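Local coordinates for ChrR-like cupin domain-containing protein (Ralstonia eutropha JMP134, PDB 3EBR) that is of unknown function but adopts the RmlC-like cupin fold of the ChrR-like cupin family and assembles as four copies, at residues G10-N15 and K32-D37; M20-Y25 and M137-N142; M55-H60 and R95-S100; V66-G71 and W80-G85; A115-Y120 and I128-W133. One frame throughout, in Å; residues are numbered along the deposited sequence. Where two conformers were deposited one is given.

Overall arrangement
None of the five contacts is wholly buried; each joins sheltered residues to partly exposed ones. Interactions 1, 2 and 4 all reach the six-stranded antiparallel sheet. Interactions 3 and 5 share the five-stranded one, where strands 58-60 and 118-121 are neighbours, and are ladders of backbone hydrogen bonds with ionisable side chains along them. Interactions 1 and 4 rely on few polar bonds and both touch the second subunit, although nearest atoms between them are about 9 Å apart. Interaction 2 depends on one arginine of helix 133-146, which also forms a salt bridge with Glu-131 of interaction 5. His-59 of interaction 3 and Glu-117 of interaction 5 also meet across the boundary with the fourth subunit.

Interaction 1 (G10-N15 and K32-D37); sequences GCLDGN and KYFKID
Leu-12 and Phe-34 form the close-packed part of this contact. Leu-12 CG is anti to the backbone N (chi1 -176°), directed at the 32-37 segment, and its CD2 rests 3.5 Å from Phe-34 O. Leu-12 CD2 also lies 4.2 Å from Phe-34 CD1. The ring in turn presents its edge to the 10-15 segment: Leu-12 O lies in the ring plane, 3.7 Å from Phe-34 CE1, and Gly-14 CA also sits near that rim. Beside the phenylalanine runs the long side chain of Lys-32, bent at its CG-CD-CE step, and its NZ donates a 2.7 Å hydrogen bond to Gly-14 O. The amine meets this oxygen from above the carbonyl plane, about 45° out of it. Phe-34 stands where strand 30-37 turns a corner, and with Lys-35 it makes a classic beta bulge opposite Ile-44 of strand 42-49 in the cupin sheet. The side of 10-15 that faces away from 32-37 is taken up by the second subunit: Cys-11 packs on Trp-80 of that chain, and Asp-13 OD1 is hydrogen-bonded to His-83 ND1 of the same chain. Gly-10, Cys-11 and Leu-12 also pair there in an antiparallel ladder that carries the sheet across the interface. The loose, solvent end is Asn-15, the last residue of the segment.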
# COMPACT_ATOMS: atom_id res chain seq x y z
N GLY A 10 16.69 7.22 -2.17
CA GLY A 10 17.15 7.91 -3.37
C GLY A 10 16.52 9.28 -3.50
O GLY A 10 15.60 9.65 -2.76
N CYS A 11 17.02 10.01 -4.48
CA CYS A 11 16.59 11.35 -4.79
C CYS A 11 16.82 11.64 -6.26
O CYS A 11 17.94 11.46 -6.73
CB CYS A 11 17.38 12.35 -3.97
SG CYS A 11 17.01 14.06 -4.37
N LEU A 12 15.76 12.05 -6.97
CA LEU A 12 15.83 12.39 -8.39
C LEU A 12 15.47 13.87 -8.46
O LEU A 12 14.35 14.26 -8.13
CB LEU A 12 14.87 11.52 -9.20
CG LEU A 12 14.86 11.66 -10.72
CD1 LEU A 12 16.24 11.48 -11.35
CD2 LEU A 12 13.89 10.63 -11.29
N ASP A 13 16.45 14.68 -8.88
CA ASP A 13 16.27 16.13 -8.97
C ASP A 13 15.38 16.46 -10.18
O ASP A 13 15.30 15.67 -11.13
CB ASP A 13 17.63 16.85 -9.06
CG ASP A 13 17.57 18.27 -8.54
OD1 ASP A 13 17.36 18.45 -7.32
OD2 ASP A 13 17.82 19.21 -9.33
N GLY A 14 14.70 17.60 -10.12
CA GLY A 14 13.80 18.05 -11.19
C GLY A 14 14.37 18.06 -12.60
O GLY A 14 13.68 17.69 -13.54
N ASN A 15 15.64 18.44 -12.73
CA ASN A 15 16.33 18.48 -14.05
C ASN A 15 17.26 17.24 -14.31
O ASN A 15 18.24 17.36 -15.05
CB ASN A 15 16.96 19.90 -14.33
CG ASN A 15 17.74 20.47 -13.17
OD1 ASN A 15 18.11 19.76 -12.24
ND2 ASN A 15 17.95 21.78 -13.19
N LYS A 32 6.54 14.39 -16.44
CA LYS A 32 7.91 14.18 -15.96
C LYS A 32 7.82 12.97 -15.03
O LYS A 32 7.09 13.02 -14.05
CB LYS A 32 8.47 15.42 -15.26
CG LYS A 32 9.92 15.26 -14.71
CD LYS A 32 10.46 16.49 -14.00
CE LYS A 32 10.79 17.63 -14.95
NZ LYS A 32 11.28 18.84 -14.22
N TYR A 33 8.56 11.90 -15.34
CA TYR A 33 8.55 10.67 -14.54
C TYR A 33 9.65 10.64 -13.47
O TYR A 33 10.83 10.79 -13.80
CB TYR A 33 8.68 9.43 -15.44
CG TYR A 33 7.50 9.26 -16.36
CD1 TYR A 33 6.33 8.69 -15.88
CD2 TYR A 33 7.55 9.67 -17.69
CE1 TYR A 33 5.22 8.54 -16.70
CE2 TYR A 33 6.45 9.51 -18.53
CZ TYR A 33 5.29 8.94 -18.01
OH TYR A 33 4.18 8.78 -18.78
N PHE A 34 9.25 10.44 -12.21
CA PHE A 34 10.16 10.33 -11.06
C PHE A 34 10.31 8.89 -10.58
O PHE A 34 11.40 8.51 -10.17
CB PHE A 34 9.69 11.22 -9.90
CG PHE A 34 9.87 12.68 -10.16
CD1 PHE A 34 11.06 13.31 -9.83
CD2 PHE A 34 8.86 13.43 -10.74
CE1 PHE A 34 11.25 14.66 -10.06
CE2 PHE A 34 9.03 14.78 -10.98
CZ PHE A 34 10.23 15.40 -10.64
N LYS A 35 9.23 8.12 -10.58
CA LYS A 35 9.28 6.74 -10.14
C LYS A 35 8.25 5.95 -10.94
O LYS A 35 7.22 6.50 -11.27
CB LYS A 35 8.96 6.67 -8.64
CG LYS A 35 9.66 5.57 -7.86
CD LYS A 35 11.15 5.96 -7.71
CE LYS A 35 11.96 4.95 -6.99
NZ LYS A 35 13.40 5.31 -7.10
N ILE A 36 8.57 4.71 -11.32
CA ILE A 36 7.68 3.84 -12.08
C ILE A 36 7.82 2.45 -11.47
O ILE A 36 8.61 1.66 -11.93
CB ILE A 36 8.01 3.84 -13.60
CG1 ILE A 36 7.90 5.25 -14.22
CG2 ILE A 36 7.08 2.89 -14.34
CD1 ILE A 36 8.16 5.29 -15.74
N ASP A 37 7.09 2.19 -10.39
CA ASP A 37 7.15 0.90 -9.67
C ASP A 37 6.39 -0.22 -10.42
O ASP A 37 5.16 -0.18 -10.47
CB ASP A 37 6.59 1.05 -8.25
CG ASP A 37 6.65 -0.25 -7.42
OD1 ASP A 37 7.39 -1.20 -7.75
OD2 ASP A 37 5.96 -0.31 -6.39

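Interaction 2 (M20-Y25 and M137-N142); sequences MPFAPY and MDRYLN
Arg-139 lays its guanidinium over one face of the Phe-22 ring in a cation-pi contact, with CZ 4.1 Å from the ring centroid and the two planes 31° apart. Ala-23 O grips the same group, taking a 3.0 Å hydrogen bond from Arg-139 NE that arrives on a carbonyl lone pair, and a weak one from NH2. Closer to the helix, the selenium of the selenomethionine Met-20 packs 3.9 Å from Tyr-140 CA, while its CE methyl lies against the aliphatic part of the arginine. A bend at the CG-CD-NE step (chi3 -57°) places NE beside the loop. That loop is shaped by an inverse gamma turn centred on Phe-22. In the next shell, NH1 forms a salt bridge with Glu-131 OE1 and a weak hydrogen bond with Tyr-33 OH. The contact thus fixes helix 133-146 against edge strand 20-21, with strand 30-37 beside it and strand 127-131 flanking the arginine.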
# COMPACT_ATOMS: atom_id res chain seq x y z
N MSE A 20 8.43 15.70 -20.90
CA MSE A 20 8.17 15.11 -22.20
C MSE A 20 6.69 15.13 -22.55
O MSE A 20 5.86 15.02 -21.65
CB MSE A 20 8.70 13.67 -22.22
CG MSE A 20 8.09 12.72 -21.16
SE MSE A 20 8.87 10.95 -21.21
CE MSE A 20 8.53 10.67 -22.81
N PRO A 21 6.35 15.23 -23.85
CA PRO A 21 4.95 15.26 -24.24
C PRO A 21 4.30 13.91 -23.98
O PRO A 21 4.97 12.88 -24.09
CB PRO A 21 5.00 15.55 -25.74
CG PRO A 21 6.35 15.20 -26.16
CD PRO A 21 7.25 15.30 -25.01
N PHE A 22 3.00 13.92 -23.68
CA PHE A 22 2.25 12.71 -23.37
C PHE A 22 1.88 12.05 -24.73
O PHE A 22 0.71 12.00 -25.13
CB PHE A 22 1.05 13.05 -22.46
CG PHE A 22 0.59 11.91 -21.59
CD1 PHE A 22 -0.21 10.89 -22.09
CD2 PHE A 22 0.94 11.88 -20.23
CE1 PHE A 22 -0.62 9.83 -21.26
CE2 PHE A 22 0.52 10.84 -19.40
CZ PHE A 22 -0.26 9.81 -19.92
N ALA A 23 2.90 11.52 -25.41
CA ALA A 23 2.78 10.92 -26.74
C ALA A 23 2.23 9.51 -26.66
O ALA A 23 2.51 8.81 -25.69
CB ALA A 23 4.14 10.90 -27.42
N PRO A 24 1.49 9.05 -27.69
CA PRO A 24 1.11 9.69 -28.95
C PRO A 24 -0.24 10.43 -28.91
O PRO A 24 -0.75 10.82 -29.97
CB PRO A 24 1.05 8.48 -29.90
CG PRO A 24 0.47 7.40 -29.05
CD PRO A 24 0.91 7.69 -27.62
N TYR A 25 -0.77 10.72 -27.72
CA TYR A 25 -2.09 11.34 -27.58
C TYR A 25 -2.09 12.85 -27.64
O TYR A 25 -2.95 13.43 -28.31
CB TYR A 25 -2.74 10.93 -26.26
CG TYR A 25 -2.77 9.44 -26.04
CD1 TYR A 25 -3.57 8.60 -26.83
CD2 TYR A 25 -2.01 8.86 -25.02
CE1 TYR A 25 -3.59 7.22 -26.62
CE2 TYR A 25 -2.03 7.49 -24.80
CZ TYR A 25 -2.82 6.67 -25.60
OH TYR A 25 -2.82 5.32 -25.35
N MSE A 137 6.74 3.54 -18.65
CA MSE A 137 8.11 3.13 -18.88
C MSE A 137 8.46 3.16 -20.37
O MSE A 137 9.56 3.61 -20.71
CB MSE A 137 8.34 1.71 -18.31
CG MSE A 137 9.76 1.18 -18.37
SE MSE A 137 10.98 2.21 -17.26
CE MSE A 137 10.42 1.51 -15.47
N ASP A 138 7.55 2.67 -21.22
CA ASP A 138 7.74 2.68 -22.69
C ASP A 138 7.96 4.10 -23.17
O ASP A 138 8.91 4.34 -23.90
CB ASP A 138 6.56 2.06 -23.47
CG ASP A 138 6.48 0.52 -23.36
OD1 ASP A 138 7.38 -0.14 -22.78
OD2 ASP A 138 5.50 -0.04 -23.90
N ARG A 139 7.11 5.02 -22.73
CA ARG A 139 7.22 6.44 -23.10
C ARG A 139 8.54 7.05 -22.60
O ARG A 139 9.24 7.70 -23.37
CB ARG A 139 6.00 7.21 -22.60
CG ARG A 139 5.99 8.71 -22.84
CD ARG A 139 4.79 9.51 -22.36
NE ARG A 139 3.50 9.08 -22.89
CZ ARG A 139 2.73 8.11 -22.38
NH1 ARG A 139 3.09 7.39 -21.31
NH2 ARG A 139 1.58 7.83 -22.97
N TYR A 140 8.88 6.81 -21.32
CA TYR A 140 10.13 7.32 -20.72
C TYR A 140 11.36 6.80 -21.49
O TYR A 140 12.20 7.60 -21.89
CB TYR A 140 10.20 6.97 -19.22
CG TYR A 140 11.52 7.38 -18.59
CD1 TYR A 140 11.78 8.71 -18.27
CD2 TYR A 140 12.51 6.42 -18.32
CE1 TYR A 140 13.00 9.10 -17.70
CE2 TYR A 140 13.73 6.80 -17.75
CZ TYR A 140 13.97 8.13 -17.44
OH TYR A 140 15.18 8.50 -16.88
N LEU A 141 11.42 5.49 -21.72
CA LEU A 141 12.53 4.88 -22.47
C LEU A 141 12.52 5.25 -23.97
O LEU A 141 13.61 5.37 -24.54
CB LEU A 141 12.54 3.35 -22.29
CG LEU A 141 12.78 2.80 -20.87
CD1 LEU A 141 12.57 1.30 -20.85
CD2 LEU A 141 14.18 3.15 -20.36
N ASN A 142 11.35 5.41 -24.60
CA ASN A 142 11.26 5.82 -26.04
C ASN A 142 11.78 7.25 -26.27
O ASN A 142 12.44 7.49 -27.28
CB ASN A 142 9.84 5.68 -26.63
CG ASN A 142 9.39 4.22 -26.87
OD1 ASN A 142 10.21 3.31 -27.05
ND2 ASN A 142 8.08 4.01 -26.87

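Interaction 3 (M55-H60 and R95-S100); sequences MPRHHH and RHTPQS
Met-55 to His-59 runs antiparallel to Arg-95 to Pro-98, their directions 161° apart, with His-58 and His-96 as a hydrogen-bonded pair (His-58 N to His-96 O and His-96 N to His-58 O, both 3.0 Å) and Met-55 N reaching Pro-98 O at 3.1 Å. The His-58 imidazole, its CG held between the backbone N and the carbonyl carbon (chi1 64°), turns back over the strand and lays a face above His-96 O. Pro-98 CD approaches His-58 CE1 at 3.9 Å. On the other sheet face, the extended Arg-95 chain crosses to His-59 and donates from NE to ND1 over 3.1 Å, ring and guanidinium planes 65° apart. Arg-57 lays its CG 3.2 Å from Thr-97 OG1, which is hydrogen-bonded to Glu-77. His-58 and His-60 match the HxH of the first cupin motif, whose histidines bind metal in many relatives. Because His-59 ND1 accepts a bond, its proton probably sits on NE2, hydrogen-bonded to Glu-117 of the fourth subunit.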
# COMPACT_ATOMS: atom_id res chain seq x y z
N MSE A 55 -9.83 17.25 -20.60
CA MSE A 55 -9.13 15.97 -20.86
C MSE A 55 -10.07 14.78 -20.86
O MSE A 55 -11.20 14.91 -20.37
CB MSE A 55 -7.93 15.84 -19.92
CG MSE A 55 -6.74 16.51 -20.55
SE MSE A 55 -5.25 16.52 -19.48
CE MSE A 55 -4.98 14.52 -18.98
N PRO A 56 -9.61 13.62 -21.40
CA PRO A 56 -10.55 12.49 -21.49
C PRO A 56 -10.99 11.91 -20.16
O PRO A 56 -10.24 12.00 -19.18
CB PRO A 56 -9.75 11.43 -22.27
CG PRO A 56 -8.37 11.74 -21.96
CD PRO A 56 -8.30 13.22 -21.95
N ARG A 57 -12.21 11.38 -20.14
CA ARG A 57 -12.75 10.76 -18.95
C ARG A 57 -11.99 9.45 -18.78
O ARG A 57 -11.72 8.76 -19.76
CB ARG A 57 -14.26 10.52 -19.05
CG ARG A 57 -14.88 10.00 -17.74
CD ARG A 57 -16.40 10.13 -17.76
NE ARG A 57 -16.99 9.41 -18.89
CZ ARG A 57 -17.52 8.18 -18.89
NH1 ARG A 57 -17.63 7.43 -17.78
NH2 ARG A 57 -18.00 7.69 -20.04
N HIS A 58 -11.59 9.17 -17.54
CA HIS A 58 -10.87 7.95 -17.24
C HIS A 58 -11.46 7.29 -16.02
O HIS A 58 -12.00 7.97 -15.15
CB HIS A 58 -9.37 8.22 -17.00
CG HIS A 58 -9.06 9.09 -15.81
ND1 HIS A 58 -8.79 10.43 -15.92
CD2 HIS A 58 -8.96 8.80 -14.49
CE1 HIS A 58 -8.54 10.93 -14.73
NE2 HIS A 58 -8.64 9.96 -13.84
N HIS A 59 -11.38 5.96 -16.00
CA HIS A 59 -11.78 5.12 -14.89
C HIS A 59 -10.43 4.74 -14.36
O HIS A 59 -9.58 4.36 -15.17
CB HIS A 59 -12.51 3.88 -15.36
CG HIS A 59 -12.84 2.91 -14.26
ND1 HIS A 59 -14.09 2.83 -13.68
CD2 HIS A 59 -12.08 1.98 -13.64
CE1 HIS A 59 -14.08 1.88 -12.76
NE2 HIS A 59 -12.88 1.36 -12.71
N HIS A 60 -10.24 4.86 -13.05
CA HIS A 60 -8.97 4.50 -12.41
C HIS A 60 -9.17 3.33 -11.44
O HIS A 60 -10.09 3.35 -10.61
CB HIS A 60 -8.35 5.71 -11.71
CG HIS A 60 -7.01 5.41 -11.13
ND1 HIS A 60 -5.98 4.91 -11.89
CD2 HIS A 60 -6.52 5.56 -9.88
CE1 HIS A 60 -4.92 4.73 -11.13
NE2 HIS A 60 -5.21 5.13 -9.91
N ARG A 95 -14.75 7.13 -11.75
CA ARG A 95 -14.64 7.78 -13.06
C ARG A 95 -14.58 9.30 -12.93
O ARG A 95 -15.36 9.89 -12.18
CB ARG A 95 -15.79 7.32 -13.96
CG ARG A 95 -15.63 5.86 -14.31
CD ARG A 95 -16.82 5.25 -14.99
NE ARG A 95 -16.57 3.82 -15.24
CZ ARG A 95 -17.46 2.94 -15.72
NH1 ARG A 95 -18.70 3.30 -16.06
NH2 ARG A 95 -17.07 1.67 -15.88
N HIS A 96 -13.63 9.92 -13.64
CA HIS A 96 -13.41 11.37 -13.61
C HIS A 96 -12.98 11.97 -14.93
O HIS A 96 -12.20 11.36 -15.65
CB HIS A 96 -12.30 11.68 -12.62
CG HIS A 96 -12.66 11.40 -11.20
ND1 HIS A 96 -12.18 10.31 -10.52
CD2 HIS A 96 -13.54 12.01 -10.37
CE1 HIS A 96 -12.70 10.29 -9.31
NE2 HIS A 96 -13.53 11.31 -9.19
N THR A 97 -13.44 13.21 -15.18
CA THR A 97 -13.14 13.98 -16.38
C THR A 97 -12.40 15.24 -15.89
O THR A 97 -13.04 16.24 -15.54
CB THR A 97 -14.41 14.37 -17.13
OG1 THR A 97 -15.12 13.19 -17.47
CG2 THR A 97 -14.06 15.13 -18.41
N PRO A 98 -11.05 15.19 -15.84
CA PRO A 98 -10.34 16.37 -15.36
C PRO A 98 -10.36 17.48 -16.39
O PRO A 98 -10.39 17.21 -17.60
CB PRO A 98 -8.92 15.87 -15.14
CG PRO A 98 -8.77 14.79 -16.15
CD PRO A 98 -10.11 14.13 -16.23
N GLN A 99 -10.39 18.71 -15.91
CA GLN A 99 -10.38 19.88 -16.78
C GLN A 99 -9.95 21.11 -16.02
O GLN A 99 -10.04 21.17 -14.79
CB GLN A 99 -11.75 20.12 -17.43
CG GLN A 99 -12.92 20.39 -16.48
CD GLN A 99 -14.17 20.79 -17.23
OE1 GLN A 99 -14.82 21.77 -16.88
NE2 GLN A 99 -14.48 20.07 -18.32
N SER A 100 -9.53 22.11 -16.79
CA SER A 100 -9.07 23.37 -16.27
C SER A 100 -10.24 24.14 -15.67
O SER A 100 -11.34 24.13 -16.22
CB SER A 100 -8.44 24.17 -17.40
OG SER A 100 -7.93 25.41 -16.94

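Interaction 4 (V66-G71 and W80-G85); sequences VYTVQG and WVAHAG
Tyr-67 brings its ring obliquely to Gly-85, CE1 3.8 Å from CA, while the ring stacks with Phe-111 of the second subunit. In the 80-85 segment the other flat groups are packed from within: Val-81 CG1 lies over one face of the His-83 imidazole, and Ala-82 N sits in plane at the edge of the Trp-80 indole. Between the segments a single hydrogen bond is formed, from Gly-85 N to Thr-68 O at 2.9 Å and nearly straight (173°). Thr-68 packs its CB against His-83 O. Its OG1 lies beside the backbone N (chi1 -54°), which leaves CG2 anti to it; Thr-68 CG2 is 3.8 Å from Ala-84 CA. The hydroxyl bonds instead to Trp-73 NE1. Ala-84 CB rests against Gln-70 CA at 3.8 Å. The loop leads into strand 87-90, outermost in its sheet within this chain, alongside strand 64-70, whose classic beta bulge at Val-69 and Gln-70 opposes Ile-109 in the antiparallel sheet of the cupin barrel.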
# COMPACT_ATOMS: atom_id res chain seq x y z
N VAL A 66 -3.19 13.80 -5.54
CA VAL A 66 -2.81 14.92 -6.38
C VAL A 66 -2.56 16.18 -5.55
O VAL A 66 -3.46 16.62 -4.85
CB VAL A 66 -3.89 15.28 -7.44
CG1 VAL A 66 -3.38 16.41 -8.31
CG2 VAL A 66 -4.26 14.09 -8.30
N TYR A 67 -1.33 16.71 -5.61
CA TYR A 67 -0.94 17.96 -4.98
C TYR A 67 -0.78 18.96 -6.13
O TYR A 67 0.06 18.77 -7.01
CB TYR A 67 0.35 17.85 -4.17
CG TYR A 67 0.81 19.21 -3.69
CD1 TYR A 67 0.16 19.85 -2.65
CD2 TYR A 67 1.89 19.86 -4.29
CE1 TYR A 67 0.56 21.12 -2.20
CE2 TYR A 67 2.30 21.13 -3.86
CZ TYR A 67 1.64 21.74 -2.81
OH TYR A 67 2.04 22.97 -2.38
N THR A 68 -1.55 20.05 -6.09
CA THR A 68 -1.52 21.07 -7.14
C THR A 68 -0.40 22.06 -6.86
O THR A 68 -0.46 22.82 -5.89
CB THR A 68 -2.87 21.78 -7.21
OG1 THR A 68 -3.90 20.79 -7.37
CG2 THR A 68 -2.92 22.79 -8.36
N VAL A 69 0.62 22.05 -7.72
CA VAL A 69 1.79 22.93 -7.58
C VAL A 69 1.36 24.33 -8.00
O VAL A 69 1.67 25.30 -7.30
CB VAL A 69 3.00 22.38 -8.34
CG1 VAL A 69 4.20 23.29 -8.16
CG2 VAL A 69 3.34 20.99 -7.83
N GLN A 70 0.69 24.44 -9.15
CA GLN A 70 0.14 25.72 -9.61
C GLN A 70 -1.05 25.51 -10.52
O GLN A 70 -1.23 24.42 -11.08
CB GLN A 70 1.16 26.62 -10.30
CG GLN A 70 1.72 26.14 -11.64
CD GLN A 70 2.31 27.29 -12.43
OE1 GLN A 70 3.03 28.13 -11.89
NE2 GLN A 70 2.01 27.34 -13.72
N GLY A 71 -1.82 26.58 -10.69
CA GLY A 71 -3.01 26.59 -11.52
C GLY A 71 -4.19 26.05 -10.75
O GLY A 71 -4.08 25.71 -9.57
N TRP A 80 -16.37 20.97 -6.58
CA TRP A 80 -15.23 21.70 -5.99
C TRP A 80 -14.14 21.96 -7.02
O TRP A 80 -14.10 21.30 -8.06
CB TRP A 80 -14.65 20.94 -4.77
CG TRP A 80 -14.37 19.47 -4.99
CD1 TRP A 80 -15.17 18.43 -4.61
CD2 TRP A 80 -13.25 18.89 -5.69
NE1 TRP A 80 -14.60 17.23 -5.00
CE2 TRP A 80 -13.43 17.49 -5.67
CE3 TRP A 80 -12.11 19.41 -6.33
CZ2 TRP A 80 -12.53 16.61 -6.26
CZ3 TRP A 80 -11.21 18.53 -6.92
CH2 TRP A 80 -11.43 17.15 -6.88
N VAL A 81 -13.26 22.92 -6.71
CA VAL A 81 -12.12 23.28 -7.56
C VAL A 81 -10.84 23.15 -6.74
O VAL A 81 -10.78 23.65 -5.62
CB VAL A 81 -12.21 24.72 -8.08
CG1 VAL A 81 -10.98 25.07 -8.92
CG2 VAL A 81 -13.46 24.89 -8.91
N ALA A 82 -9.85 22.44 -7.30
CA ALA A 82 -8.56 22.24 -6.65
C ALA A 82 -7.66 23.39 -7.06
O ALA A 82 -7.42 23.56 -8.25
CB ALA A 82 -7.93 20.92 -7.08
N HIS A 83 -7.22 24.20 -6.09
CA HIS A 83 -6.32 25.34 -6.32
C HIS A 83 -4.90 24.94 -5.94
O HIS A 83 -4.70 23.86 -5.40
CB HIS A 83 -6.73 26.54 -5.48
CG HIS A 83 -8.13 26.97 -5.71
ND1 HIS A 83 -9.18 26.54 -4.93
CD2 HIS A 83 -8.67 27.78 -6.66
CE1 HIS A 83 -10.31 27.07 -5.38
NE2 HIS A 83 -10.02 27.83 -6.42
N ALA A 84 -3.93 25.82 -6.22
CA ALA A 84 -2.53 25.60 -5.87
C ALA A 84 -2.45 25.49 -4.35
O ALA A 84 -3.09 26.27 -3.64
CB ALA A 84 -1.66 26.72 -6.36
N GLY A 85 -1.72 24.48 -3.86
CA GLY A 85 -1.60 24.22 -2.42
C GLY A 85 -2.64 23.23 -1.87
O GLY A 85 -2.59 22.92 -0.67

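Interaction 5 (A115-Y120 and I128-W133); sequences AGELLY and IAVENW
Leu-118 and Glu-131 are joined by backbone bonds in both directions, Leu-118 N to Glu-131 O at 2.8 Å and Glu-131 N to Leu-118 O at 2.9 Å. Tyr-120 N donates to Ala-129 O, and Ile-128 N to Tyr-120 O. These bonds tie strands 118-121 and 127-131 into an antiparallel beta hairpin at one border of the five-stranded cupin sheet; Ile-128 and Ala-129 form a classic bulge opposite Tyr-120. Apolar contacts lie on both faces: Leu-119 and Val-130 side by side, CD2 3.6 Å from CG1, and on the other Tyr-120 CB 4.0 Å from Ala-129 CB. The tyrosine ring also turns its edge to the Glu-131 methylene, CE2 3.6 Å from CG. A polar link extends past the ladder, where Asn-132 ND2 donates to Glu-117 OE2 at 3.2 Å, meeting it from above the carboxylate plane (73° out). That oxygen is also hydrogen-bonded to Ser-93 of the fourth subunit. Asn-132 is the N-cap of helix 133-146, and Glu-131 OE1 is bonded to Thr-135 OG1.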
# COMPACT_ATOMS: atom_id res chain seq x y z
N ALA A 115 -1.60 4.95 -8.21
CA ALA A 115 -1.48 3.53 -7.96
C ALA A 115 -2.49 2.85 -8.87
O ALA A 115 -3.65 3.18 -8.80
CB ALA A 115 -1.79 3.22 -6.52
N GLY A 116 -2.05 1.93 -9.72
CA GLY A 116 -2.94 1.20 -10.64
C GLY A 116 -2.97 1.81 -12.03
O GLY A 116 -2.21 2.74 -12.34
N GLU A 117 -3.90 1.31 -12.85
CA GLU A 117 -4.04 1.74 -14.24
C GLU A 117 -5.13 2.78 -14.44
O GLU A 117 -6.07 2.83 -13.65
CB GLU A 117 -4.36 0.54 -15.12
CG GLU A 117 -3.41 -0.62 -14.95
CD GLU A 117 -3.56 -1.69 -16.00
OE1 GLU A 117 -4.61 -1.77 -16.68
OE2 GLU A 117 -2.61 -2.47 -16.14
N LEU A 118 -4.98 3.58 -15.49
CA LEU A 118 -5.92 4.62 -15.92
C LEU A 118 -6.57 4.11 -17.21
O LEU A 118 -5.90 4.07 -18.24
CB LEU A 118 -5.22 5.96 -16.17
CG LEU A 118 -4.64 6.74 -14.99
CD1 LEU A 118 -3.79 7.90 -15.48
CD2 LEU A 118 -5.74 7.24 -14.09
N LEU A 119 -7.84 3.70 -17.14
CA LEU A 119 -8.60 3.19 -18.29
C LEU A 119 -9.39 4.35 -18.89
O LEU A 119 -10.38 4.77 -18.31
CB LEU A 119 -9.52 2.05 -17.85
CG LEU A 119 -8.87 0.85 -17.14
CD1 LEU A 119 -9.93 -0.10 -16.61
CD2 LEU A 119 -7.89 0.13 -18.05
N TYR A 120 -8.96 4.86 -20.04
CA TYR A 120 -9.63 6.00 -20.72
C TYR A 120 -10.88 5.50 -21.42
O TYR A 120 -10.85 4.42 -22.02
CB TYR A 120 -8.67 6.72 -21.67
CG TYR A 120 -7.53 7.35 -20.88
CD1 TYR A 120 -7.66 8.62 -20.33
CD2 TYR A 120 -6.35 6.64 -20.63
CE1 TYR A 120 -6.62 9.20 -19.58
CE2 TYR A 120 -5.33 7.20 -19.89
CZ TYR A 120 -5.45 8.48 -19.36
OH TYR A 120 -4.42 9.02 -18.62
N ILE A 128 -11.03 2.73 -24.35
CA ILE A 128 -10.24 3.05 -25.58
C ILE A 128 -8.73 2.95 -25.38
O ILE A 128 -8.04 2.37 -26.22
CB ILE A 128 -10.63 4.44 -26.22
CG1 ILE A 128 -10.40 5.66 -25.29
CG2 ILE A 128 -12.05 4.38 -26.68
CD1 ILE A 128 -10.81 6.99 -25.90
N ALA A 129 -8.22 3.52 -24.29
CA ALA A 129 -6.80 3.53 -23.97
C ALA A 129 -6.57 3.18 -22.52
O ALA A 129 -7.45 3.38 -21.69
CB ALA A 129 -6.21 4.90 -24.26
N VAL A 130 -5.39 2.63 -22.24
CA VAL A 130 -4.98 2.25 -20.90
C VAL A 130 -3.58 2.79 -20.64
O VAL A 130 -2.72 2.64 -21.51
CB VAL A 130 -4.95 0.73 -20.69
CG1 VAL A 130 -4.52 0.41 -19.26
CG2 VAL A 130 -6.30 0.13 -20.97
N GLU A 131 -3.39 3.46 -19.51
CA GLU A 131 -2.08 3.96 -19.09
C GLU A 131 -1.74 3.28 -17.79
O GLU A 131 -2.55 3.25 -16.86
CB GLU A 131 -2.03 5.48 -18.92
CG GLU A 131 -1.93 6.21 -20.24
CD GLU A 131 -0.64 5.92 -20.96
OE1 GLU A 131 0.42 6.02 -20.32
OE2 GLU A 131 -0.70 5.57 -22.17
N ASN A 132 -0.52 2.73 -17.74
CA ASN A 132 -0.02 2.02 -16.59
C ASN A 132 1.47 2.20 -16.50
O ASN A 132 2.03 3.00 -17.26
CB ASN A 132 -0.46 0.55 -16.72
CG ASN A 132 0.00 -0.13 -18.00
OD1 ASN A 132 0.94 0.29 -18.68
ND2 ASN A 132 -0.68 -1.21 -18.33
N TRP A 133 2.11 1.48 -15.58
CA TRP A 133 3.56 1.57 -15.42
C TRP A 133 4.31 1.15 -16.70
O TRP A 133 5.39 1.68 -16.96
CB TRP A 133 4.06 0.74 -14.20
CG TRP A 133 4.09 -0.73 -14.38
CD1 TRP A 133 3.15 -1.63 -13.99
CD2 TRP A 133 5.15 -1.49 -14.98
NE1 TRP A 133 3.54 -2.90 -14.32
CE2 TRP A 133 4.77 -2.85 -14.93
CE3 TRP A 133 6.38 -1.15 -15.56
CZ2 TRP A 133 5.57 -3.87 -15.45
CZ3 TRP A 133 7.18 -2.16 -16.09
CH2 TRP A 133 6.78 -3.51 -16.02